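PDB 3SGH: SusD homolog, which probably binds glycans at the bacterial cell surface as a SusD-like outer membrane lipoprotein, helping to deliver them to a partner transporter. Local coordinates for residues T95-G99 / V100-M104; D264-R267 / P268-T272; K60-F63 / A64-N67; F459-S462 / E463-N467; N377-A380 / G381-G384. All coordinates share one frame; numbering follows the deposited sequence.

Interaction 1 (T95-G99 / V100-M104); sequences TEKKG and VIYAM
Tyr102 lays its ring against the backbone of Lys97, and most of the contact is built round that ring. A CH-pi interaction leads: CA of Lys97 stands 3.5 Å from the ring centroid of Tyr102, almost on the ring normal. The side chain of Lys97 then runs alongside the ring, its CG 3.7 Å from Tyr102 OH. CG of Tyr102 lies anti to the backbone N (chi1 179°), which tips the ring back over the turn. Thr95 crosses the tyrosine at about a right angle, with OG1 3.3 Å from Tyr102 CB; that hydroxyl is hydrogen-bonded to Val91 O, whereas Tyr102 OH bonds to Glu92, so both hydroxyls are satisfied by residues in the last turns of helix 87-95. Among the hydrogen bonds, Ala103 N donates to Gly99 O at 3.0 Å and closes the first helical turn. A water accepts from Tyr102 N and donates to Lys98 O (2.7 Å), bridging loop and helix. Lys98 NZ curls back onto Glu96 O at 2.8 Å. Glu96 ends the preceding helix in a Schellman motif, a type I' turn spans Thr95 to Lys98, and Gly99 is the N-cap: a tight loop joining helices 87-95 and 100-120 of the alpha-alpha superhelix.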
# COMPACT_ATOMS: atom_id res chain seq x y z
N THR A 95 28.54 8.87 5.98
CA THR A 95 28.78 9.04 4.54
C THR A 95 29.04 10.49 4.11
O THR A 95 29.37 10.74 2.94
CB THR A 95 27.56 8.50 3.69
OG1 THR A 95 26.37 9.26 4.02
CG2 THR A 95 27.37 6.98 3.90
N GLU A 96 28.86 11.43 5.04
CA GLU A 96 28.92 12.86 4.76
C GLU A 96 28.03 13.23 3.57
O GLU A 96 28.43 14.02 2.70
CB GLU A 96 30.40 13.29 4.55
CG GLU A 96 31.31 12.79 5.69
CD GLU A 96 32.76 13.21 5.59
OE1 GLU A 96 33.18 13.72 4.52
OE2 GLU A 96 33.50 12.99 6.58
N LYS A 97 26.82 12.66 3.54
CA LYS A 97 25.81 13.02 2.53
C LYS A 97 26.27 12.78 1.11
O LYS A 97 25.88 13.51 0.18
CB LYS A 97 25.35 14.48 2.69
CG LYS A 97 24.60 14.74 3.99
CD LYS A 97 24.36 16.23 4.17
CE LYS A 97 23.76 16.52 5.52
NZ LYS A 97 22.84 17.66 5.39
N LYS A 98 27.10 11.77 0.91
CA LYS A 98 27.55 11.42 -0.42
C LYS A 98 27.51 9.93 -0.66
O LYS A 98 27.78 9.14 0.23
CB LYS A 98 29.01 11.90 -0.63
CG LYS A 98 29.16 13.43 -0.80
CD LYS A 98 30.63 13.91 -0.67
CE LYS A 98 31.12 14.07 0.80
NZ LYS A 98 30.63 15.33 1.54
N GLY A 99 27.28 9.52 -1.90
CA GLY A 99 27.52 8.12 -2.25
C GLY A 99 26.25 7.28 -2.26
O GLY A 99 25.20 7.73 -1.81
N VAL A 100 26.37 6.07 -2.80
CA VAL A 100 25.23 5.15 -2.99
C VAL A 100 24.58 4.74 -1.66
O VAL A 100 23.37 4.56 -1.59
CB VAL A 100 25.68 3.94 -3.80
CG1 VAL A 100 24.63 2.80 -3.76
CG2 VAL A 100 25.97 4.36 -5.25
N ILE A 101 25.35 4.64 -0.59
CA ILE A 101 24.78 4.18 0.69
C ILE A 101 23.92 5.31 1.25
O ILE A 101 22.84 5.05 1.76
CB ILE A 101 25.86 3.70 1.71
CG1 ILE A 101 26.67 2.56 1.07
CG2 ILE A 101 25.24 3.31 3.05
CD1 ILE A 101 25.85 1.39 0.50
N TYR A 102 24.34 6.57 1.08
CA TYR A 102 23.53 7.69 1.49
C TYR A 102 22.27 7.79 0.64
O TYR A 102 21.18 8.02 1.17
CB TYR A 102 24.30 9.00 1.41
CG TYR A 102 23.49 10.18 1.80
CD1 TYR A 102 22.99 10.31 3.09
CD2 TYR A 102 23.23 11.21 0.88
CE1 TYR A 102 22.24 11.41 3.46
CE2 TYR A 102 22.48 12.33 1.26
CZ TYR A 102 22.01 12.42 2.56
OH TYR A 102 21.26 13.52 2.96
N ALA A 103 22.41 7.63 -0.68
CA ALA A 103 21.28 7.61 -1.59
C ALA A 103 20.27 6.55 -1.12
O ALA A 103 19.06 6.81 -1.07
CB ALA A 103 21.74 7.32 -3.00
N MSE A 104 20.75 5.35 -0.81
CA MSE A 104 19.83 4.29 -0.36
C MSE A 104 19.17 4.62 0.97
O MSE A 104 18.03 4.23 1.20
CB MSE A 104 20.54 2.93 -0.30
CG MSE A 104 20.93 2.42 -1.67
SE MSE A 104 19.46 2.07 -2.80
CE MSE A 104 18.28 1.23 -1.46
O HOH W 1 27.35 6.46 0.60

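Interaction 2 (D264-R267 / P268-T272)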
# COMPACT_ATOMS: atom_id res chain seq x y z
N ASP A 264 -11.46 -14.76 -12.38
CA ASP A 264 -10.08 -14.27 -12.57
C ASP A 264 -9.09 -15.41 -12.39
O ASP A 264 -9.04 -16.03 -11.32
CB ASP A 264 -9.79 -13.13 -11.57
CG ASP A 264 -8.60 -12.29 -11.95
OD1 ASP A 264 -7.48 -12.84 -12.20
OD2 ASP A 264 -8.74 -11.04 -11.98
N PRO A 265 -8.28 -15.65 -13.42
CA PRO A 265 -7.35 -16.77 -13.32
C PRO A 265 -6.22 -16.58 -12.33
O PRO A 265 -5.49 -17.53 -12.05
CB PRO A 265 -6.78 -16.91 -14.73
CG PRO A 265 -7.30 -15.83 -15.53
CD PRO A 265 -8.28 -15.02 -14.75
N ARG A 266 -6.06 -15.37 -11.81
CA ARG A 266 -5.10 -15.18 -10.73
C ARG A 266 -5.55 -15.72 -9.39
O ARG A 266 -4.74 -15.77 -8.47
CB ARG A 266 -4.75 -13.70 -10.62
CG ARG A 266 -3.91 -13.24 -11.81
CD ARG A 266 -3.82 -11.69 -11.81
NE ARG A 266 -5.11 -11.15 -12.18
CZ ARG A 266 -5.31 -9.90 -12.59
NH1 ARG A 266 -4.29 -9.01 -12.62
NH2 ARG A 266 -6.52 -9.54 -12.96
N ARG A 267 -6.83 -16.09 -9.23
CA ARG A 267 -7.32 -16.58 -7.95
C ARG A 267 -6.43 -17.66 -7.30
O ARG A 267 -6.05 -17.49 -6.13
CB ARG A 267 -8.78 -17.01 -8.03
CG ARG A 267 -9.77 -15.80 -8.13
CD ARG A 267 -11.21 -16.29 -8.37
NE ARG A 267 -11.29 -16.99 -9.64
CZ ARG A 267 -12.34 -17.66 -10.06
NH1 ARG A 267 -13.43 -17.76 -9.29
NH2 ARG A 267 -12.31 -18.28 -11.24
N PRO A 268 -6.09 -18.75 -8.03
CA PRO A 268 -5.25 -19.79 -7.42
C PRO A 268 -3.83 -19.35 -7.08
O PRO A 268 -3.17 -20.02 -6.25
CB PRO A 268 -5.22 -20.91 -8.46
CG PRO A 268 -5.63 -20.29 -9.74
CD PRO A 268 -6.61 -19.19 -9.32
N ALA A 269 -3.37 -18.24 -7.67
CA ALA A 269 -2.06 -17.68 -7.33
C ALA A 269 -2.12 -16.74 -6.10
O ALA A 269 -1.09 -16.43 -5.49
CB ALA A 269 -1.51 -16.98 -8.51
N TYR A 270 -3.32 -16.29 -5.78
CA TYR A 270 -3.56 -15.30 -4.72
C TYR A 270 -4.08 -15.88 -3.41
O TYR A 270 -3.74 -15.37 -2.34
CB TYR A 270 -4.58 -14.27 -5.21
CG TYR A 270 -4.06 -13.15 -6.10
CD1 TYR A 270 -2.94 -13.31 -6.91
CD2 TYR A 270 -4.75 -11.93 -6.19
CE1 TYR A 270 -2.51 -12.27 -7.71
CE2 TYR A 270 -4.33 -10.92 -7.00
CZ TYR A 270 -3.22 -11.08 -7.77
OH TYR A 270 -2.81 -10.03 -8.55
N PHE A 271 -4.90 -16.94 -3.52
CA PHE A 271 -5.69 -17.46 -2.40
C PHE A 271 -5.71 -19.00 -2.39
O PHE A 271 -5.48 -19.64 -3.43
CB PHE A 271 -7.15 -17.01 -2.53
CG PHE A 271 -7.36 -15.57 -2.84
CD1 PHE A 271 -6.89 -14.59 -1.99
CD2 PHE A 271 -8.08 -15.18 -3.98
CE1 PHE A 271 -7.10 -13.26 -2.28
CE2 PHE A 271 -8.28 -13.82 -4.29
CZ PHE A 271 -7.79 -12.89 -3.45
N THR A 272 -6.08 -19.58 -1.25
CA THR A 272 -6.45 -20.99 -1.18
C THR A 272 -7.96 -21.09 -1.18
O THR A 272 -8.63 -20.19 -0.66
CB THR A 272 -5.91 -21.65 0.09
OG1 THR A 272 -6.46 -21.00 1.25
CG2 THR A 272 -4.42 -21.57 0.10
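A type I beta turn from Asp264 to Arg267 leads directly into the short helix 267-270, and Arg266 and Tyr270, four residues apart, carry its side-chain contact. CB of Arg266 sits over one face of the Tyr270 ring, offset toward the rim and 4.2 Å from the centroid, a CH-pi contact. The two side chains run in the same direction, and CD of Arg266 passes 3.8 Å from Tyr270 OH, with the guanidinium and ring planes 47° apart. The hydroxyl itself bonds to Ile416 O, and the ring stacks on Tyr419.

Asp264 fixes the far end of the arginine. Its OD1 accepts from Arg266 NE at 2.9 Å through the syn lone pair, in a nearly straight bond lying in the guanidinium plane, while OD2, taking Arg266 NH2 through its own syn lone pair, lies somewhat out of that plane. This side-on salt bridge is joined by a capping bond in which Arg266 N donates to the anti lone pair of OD1, so the aspartate holds both backbone and side chain of one residue at the helix entrance. With Ser351 and Gln413 also binding the guanidinium, its rotation is probably well fixed.

Asp264 O is shared as well: Arg267 N and Arg267 NE (3.0 Å) approach it from opposite faces of the carbonyl plane, and Arg267 NH1 goes on to Asn260. At the helix start, Arg266 O accepts from Ala269 N at 2.9 Å and more weakly from Tyr270 N. Arg267 O takes Tyr270 N from above its plane and Phe271 N, at 2.9 Å, almost in line with the carbonyl bond.

Interaction 3 (K60-F63 / A64-N67); sequences KNIF and AYYN
Lys60 and Tyr65 both turn CG anti to their own carbonyl carbon (chi1 -63° for the lysine), and the extended lysine chain is thereby laid over one face of the tyrosine ring. CG of Lys60 is 3.8 Å from the ring centroid of Tyr65 in a CH-pi contact; CD continues across the ring, and CE passes 3.9 Å from Tyr65 OH. Ile62 approaches the same ring from its edge, with CG1 3.7 Å from Tyr65 CD1. Its CG1 is tucked between the backbone N and the carbonyl carbon (chi1 58°), which sets the branch alongside the tyrosine. An alanine in place of Tyr65 is likely to leave the aliphatic part of Lys60 and the CG1 branch of Ile62 without the ring they pack on, and Ser289 O without its hydroxyl partner.

Polar contacts close the loop. Asn67 ND2 donates to Asn61 OD1 at 2.7 Å; the oxygen lies in the amide plane of Asn67, but the donor stands above the carbonyl plane of Asn61, the two amides being 64° apart. Ile62 O is gripped from opposite faces by Tyr65 N and by Asn67 N (3.1 Å), and Phe63 O accepts from Tyr66 N at 2.8 Å, so the chain is wound into a compact turn.

Farther out, Lys60 NZ forms a salt bridge with Glu442 and a hydrogen bond to Ala290 O, Tyr66 OH bonds to Ala440 N, and Asn67 OD1 meets Asn445. The loop, lying between strand 50-52 and helix 70-73, is thus tied to other irregular segments distant in sequence.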
# COMPACT_ATOMS: atom_id res chain seq x y z
N LYS A 60 -15.97 -4.95 18.77
CA LYS A 60 -15.97 -4.13 17.56
C LYS A 60 -15.17 -2.81 17.68
O LYS A 60 -15.17 -2.01 16.74
CB LYS A 60 -17.40 -3.84 17.13
CG LYS A 60 -18.12 -5.11 16.75
CD LYS A 60 -19.54 -4.86 16.14
CE LYS A 60 -20.22 -6.16 15.75
NZ LYS A 60 -21.60 -5.92 15.32
N ASN A 61 -14.53 -2.59 18.83
CA ASN A 61 -13.65 -1.41 19.00
C ASN A 61 -12.26 -1.75 18.51
O ASN A 61 -11.29 -1.85 19.27
CB ASN A 61 -13.69 -0.90 20.43
CG ASN A 61 -15.00 -0.22 20.73
OD1 ASN A 61 -15.37 0.71 20.01
ND2 ASN A 61 -15.75 -0.72 21.72
N ILE A 62 -12.19 -1.87 17.20
CA ILE A 62 -10.99 -2.31 16.47
C ILE A 62 -10.95 -1.61 15.14
O ILE A 62 -11.94 -0.94 14.75
CB ILE A 62 -10.93 -3.87 16.27
CG1 ILE A 62 -12.15 -4.39 15.52
CG2 ILE A 62 -10.74 -4.62 17.65
CD1 ILE A 62 -12.18 -5.90 15.30
N PHE A 63 -9.82 -1.69 14.43
CA PHE A 63 -9.66 -0.99 13.16
C PHE A 63 -10.80 -1.28 12.19
O PHE A 63 -11.23 -0.41 11.45
CB PHE A 63 -8.33 -1.39 12.46
CG PHE A 63 -7.17 -0.47 12.75
CD1 PHE A 63 -7.24 0.87 12.43
CD2 PHE A 63 -6.01 -0.95 13.32
CE1 PHE A 63 -6.17 1.73 12.66
CE2 PHE A 63 -4.95 -0.11 13.53
CZ PHE A 63 -5.04 1.23 13.22
N ALA A 64 -11.27 -2.53 12.16
CA ALA A 64 -12.21 -2.94 11.08
C ALA A 64 -13.48 -2.14 11.10
O ALA A 64 -14.13 -2.00 10.06
CB ALA A 64 -12.52 -4.45 11.15
N TYR A 65 -13.85 -1.64 12.28
CA TYR A 65 -15.05 -0.79 12.42
C TYR A 65 -14.68 0.68 12.72
O TYR A 65 -15.49 1.48 13.23
CB TYR A 65 -15.97 -1.35 13.52
CG TYR A 65 -16.28 -2.84 13.44
CD1 TYR A 65 -15.43 -3.77 13.98
CD2 TYR A 65 -17.48 -3.31 12.88
CE1 TYR A 65 -15.74 -5.12 14.00
CE2 TYR A 65 -17.79 -4.62 12.85
CZ TYR A 65 -16.92 -5.56 13.42
OH TYR A 65 -17.21 -6.91 13.45
N TYR A 66 -13.42 1.01 12.42
CA TYR A 66 -12.92 2.37 12.43
C TYR A 66 -12.76 2.93 13.81
O TYR A 66 -12.82 4.11 13.97
CB TYR A 66 -13.83 3.30 11.61
CG TYR A 66 -14.31 2.73 10.28
CD1 TYR A 66 -13.49 2.00 9.44
CD2 TYR A 66 -15.63 2.91 9.89
CE1 TYR A 66 -13.98 1.46 8.25
CE2 TYR A 66 -16.11 2.39 8.70
CZ TYR A 66 -15.30 1.69 7.88
OH TYR A 66 -15.83 1.15 6.71
N ASN A 67 -12.55 2.08 14.82
CA ASN A 67 -12.41 2.58 16.18
C ASN A 67 -11.35 1.81 16.98
O ASN A 67 -11.61 1.29 18.08
CB ASN A 67 -13.76 2.55 16.88
CG ASN A 67 -13.84 3.52 18.02
OD1 ASN A 67 -13.50 4.69 17.86
ND2 ASN A 67 -14.28 3.05 19.20

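Interaction 4 (F459-S462 / E463-N467)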
# COMPACT_ATOMS: atom_id res chain seq x y z
N PHE A 459 -2.55 10.93 15.39
CA PHE A 459 -1.27 11.19 16.03
C PHE A 459 -1.17 10.28 17.30
O PHE A 459 -2.20 9.90 17.90
CB PHE A 459 -1.14 12.68 16.39
CG PHE A 459 -1.21 13.62 15.19
CD1 PHE A 459 -0.63 13.29 13.99
CD2 PHE A 459 -1.83 14.85 15.32
CE1 PHE A 459 -0.63 14.19 12.92
CE2 PHE A 459 -1.85 15.75 14.28
CZ PHE A 459 -1.27 15.44 13.08
N THR A 460 0.04 9.92 17.68
CA THR A 460 0.23 8.95 18.75
C THR A 460 0.26 9.51 20.16
O THR A 460 0.59 10.69 20.39
CB THR A 460 1.56 8.21 18.56
OG1 THR A 460 2.63 9.14 18.78
CG2 THR A 460 1.64 7.55 17.14
N ARG A 461 -0.06 8.65 21.13
CA ARG A 461 -0.02 9.05 22.52
C ARG A 461 1.39 9.45 22.90
O ARG A 461 1.56 10.41 23.67
CB ARG A 461 -0.56 7.97 23.49
CG ARG A 461 -0.42 8.44 25.00
CD ARG A 461 -1.20 7.65 26.05
NE ARG A 461 -2.63 7.94 25.91
CZ ARG A 461 -3.42 8.52 26.81
NH1 ARG A 461 -2.99 8.90 28.03
NH2 ARG A 461 -4.68 8.71 26.46
N SER A 462 2.40 8.75 22.38
CA SER A 462 3.79 9.07 22.77
C SER A 462 4.17 10.49 22.32
O SER A 462 4.95 11.19 22.99
CB SER A 462 4.78 8.00 22.28
OG SER A 462 4.98 8.14 20.87
N GLU A 463 3.60 10.94 21.22
CA GLU A 463 3.85 12.30 20.75
C GLU A 463 3.12 13.36 21.59
O GLU A 463 3.67 14.44 21.89
CB GLU A 463 3.52 12.41 19.27
CG GLU A 463 4.58 11.70 18.41
CD GLU A 463 5.84 12.53 18.31
OE1 GLU A 463 5.79 13.57 17.65
OE2 GLU A 463 6.89 12.15 18.92
N TYR A 464 1.87 13.09 21.95
CA TYR A 464 1.17 13.98 22.86
C TYR A 464 1.89 14.10 24.22
O TYR A 464 1.87 15.14 24.87
CB TYR A 464 -0.28 13.56 23.05
CG TYR A 464 -1.21 13.96 21.91
CD1 TYR A 464 -1.72 15.26 21.83
CD2 TYR A 464 -1.60 13.04 20.96
CE1 TYR A 464 -2.57 15.63 20.81
CE2 TYR A 464 -2.47 13.38 19.93
CZ TYR A 464 -2.97 14.69 19.87
OH TYR A 464 -3.83 15.06 18.87
N ASN A 465 2.54 13.02 24.64
CA ASN A 465 3.16 12.95 25.95
C ASN A 465 4.55 13.60 25.95
O ASN A 465 4.83 14.37 26.85
CB ASN A 465 3.24 11.47 26.41
CG ASN A 465 1.95 10.98 27.02
OD1 ASN A 465 1.07 11.77 27.38
ND2 ASN A 465 1.86 9.67 27.21
N ASN A 466 5.36 13.33 24.93
CA ASN A 466 6.76 13.76 24.85
C ASN A 466 7.10 14.84 23.85
O ASN A 466 8.22 15.36 23.85
CB ASN A 466 7.64 12.55 24.59
CG ASN A 466 7.45 11.48 25.63
OD1 ASN A 466 7.80 11.68 26.80
ND2 ASN A 466 6.88 10.37 25.24
N ASN A 467 6.16 15.16 22.96
CA ASN A 467 6.37 16.19 21.96
C ASN A 467 5.10 17.04 21.87
O ASN A 467 4.62 17.39 20.78
CB ASN A 467 6.72 15.53 20.63
CG ASN A 467 7.26 16.51 19.59
OD1 ASN A 467 7.72 17.61 19.91
ND2 ASN A 467 7.22 16.09 18.33
O HOH W 2 7.07 9.66 20.03
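Phe459 meets Tyr464 at the start of the segment: its CB lies 3.8 Å from Tyr464 CE2, and the tyrosine hydroxyl sits near the plane of the phenylalanine ring, at its edge. That hydroxyl bonds to Asp483, which also accepts from Phe459 N, so one carboxylate serves both partners.

Thr460 follows as the N-cap. Its OG1, set between the backbone N and the carbonyl carbon (chi1 68°), accepts from Glu463 N at 3.2 Å and also brushes Glu463 CG. Thr460 O receives Tyr464 N at 3.1 Å in the carbonyl plane, the first full helical bond.

Arg461 O accepts from Asn465 N, while the two side chains cross, the arginine CG lying 3.4 Å from Asn465 ND2; the guanidinium turns elsewhere, into a salt bridge with Glu70. Ser462 O takes Asn466 N at 2.9 Å and, weakly, Asn466 ND2, which folds back on its own turn. A water links Ser462 OG to Glu463 OE2, donating to the carboxylate at 2.7 Å. The other oxygen, Glu463 OE1, accepts from Asn467 ND2 at 3.0 Å and from Tyr137 OH, so this buried carboxylate is bound at both oxygens.

Through its OG1 bond to Glu463 N, Thr460 gives the short helix 461-466 a threonine N-cap; the helix gives way at Asn467, the N-cap of helix 468-477.

Interaction 5 (N377-A380 / G381-G384)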
# COMPACT_ATOMS: atom_id res chain seq x y z
N ASN A 377 -22.03 -17.91 3.42
CA ASN A 377 -22.87 -19.07 3.70
C ASN A 377 -22.09 -20.20 4.35
O ASN A 377 -22.68 -21.23 4.65
CB ASN A 377 -23.45 -19.61 2.38
CG ASN A 377 -24.46 -18.69 1.79
OD1 ASN A 377 -25.20 -17.99 2.52
ND2 ASN A 377 -24.46 -18.61 0.47
N LEU A 378 -20.79 -20.03 4.55
CA LEU A 378 -19.97 -21.16 5.01
C LEU A 378 -20.29 -21.53 6.45
O LEU A 378 -20.26 -22.73 6.82
CB LEU A 378 -18.46 -20.83 4.86
CG LEU A 378 -17.96 -20.51 3.44
CD1 LEU A 378 -16.44 -20.38 3.52
CD2 LEU A 378 -18.41 -21.57 2.42
N ILE A 379 -20.56 -20.52 7.26
CA ILE A 379 -20.92 -20.68 8.68
C ILE A 379 -22.36 -20.16 8.79
O ILE A 379 -22.71 -19.14 8.21
CB ILE A 379 -20.00 -19.84 9.60
CG1 ILE A 379 -18.52 -20.29 9.54
CG2 ILE A 379 -20.50 -19.86 11.07
CD1 ILE A 379 -18.19 -21.55 10.32
N ALA A 380 -23.20 -20.87 9.55
CA ALA A 380 -24.59 -20.51 9.70
C ALA A 380 -24.74 -19.17 10.43
O ALA A 380 -23.95 -18.80 11.30
CB ALA A 380 -25.37 -21.62 10.46
N GLY A 381 -25.78 -18.45 10.06
CA GLY A 381 -26.09 -17.20 10.74
C GLY A 381 -25.18 -16.04 10.34
O GLY A 381 -25.06 -15.08 11.09
N HIS A 382 -24.54 -16.12 9.17
CA HIS A 382 -23.60 -15.08 8.73
C HIS A 382 -24.11 -14.21 7.59
O HIS A 382 -23.32 -13.44 7.00
CB HIS A 382 -22.25 -15.69 8.30
CG HIS A 382 -21.28 -15.92 9.41
ND1 HIS A 382 -19.92 -15.77 9.24
CD2 HIS A 382 -21.45 -16.33 10.70
CE1 HIS A 382 -19.30 -16.04 10.38
NE2 HIS A 382 -20.21 -16.34 11.30
N THR A 383 -25.39 -14.37 7.20
CA THR A 383 -25.89 -13.62 6.03
C THR A 383 -25.93 -12.11 6.22
O THR A 383 -26.06 -11.40 5.24
CB THR A 383 -27.25 -14.11 5.50
OG1 THR A 383 -28.27 -13.74 6.44
CG2 THR A 383 -27.21 -15.61 5.24
N GLY A 384 -25.78 -11.62 7.45
CA GLY A 384 -25.60 -10.20 7.71
C GLY A 384 -24.27 -9.65 7.19
O GLY A 384 -24.08 -8.43 7.13
O HOH W 3 -24.67 -17.81 6.81
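Ile379 packs its beta-branch flat against the imidazole of His382. The CB of Ile379 lies 3.8 Å from the ring centroid of His382, only 7° off the ring normal, a CH-pi contact centred over the face. CG2 of the isoleucine, anti to the backbone N, reaches over the same face to 3.5 Å from His382 NE2, whereas CG1 takes the remaining arm of the branch away from the histidine. The two side chains run side by side in the same direction, as they can because both spring from the ends of a type II beta turn.

The histidine swings its ring back over the turn with chi1 at -86°, and His382 CB comes 3.5 Å from Ile379 O. Its ND1 is hydrogen-bonded to Asp376, the residue before Asn377, and the ring also meets that of Tyr298, so both rotation and tilt are probably restrained. A serine in place of His382 would probably leave the CB and CG2 of Ile379 without their flat partner and the carboxylate of Asp376 without its imidazole mate.

The turn itself is closed through solvent: a water donates to Ile379 O at 2.8 Å and accepts from His382 N at 2.9 Å. Gly381 takes a positive phi, where a side chain would run into Ala380 O. Farther along, Thr383 CG2 merely brushes Asn377 OD1 at 4.1 Å. The loop is therefore shaped by apolar packing on an imidazole and a water-bridged turn, with Asp376 probably polarising the ring through ND1.

How the interactions relate
All five contacts are local turns or helix ends, none sharing a segment. None touches another, though interactions 2 and 3 each come within about 9 Å of interaction 5 at their nearest atoms; the centres of interactions 1 and 5 are about 56 Å apart. Interactions 1, 2 and 4 shape helix starts: a glycine N-cap in 1, a threonine N-cap in 4, and in 2 an aspartate at the entry turn making a capping bond and a salt bridge. Interactions 3 and 5 instead fold irregular loops. The first four are partly buried, and interaction 5 is a surface contact. CH-pi packing recurs in 1, 2, 3 and 5; waters bridge 1, 4 and 5.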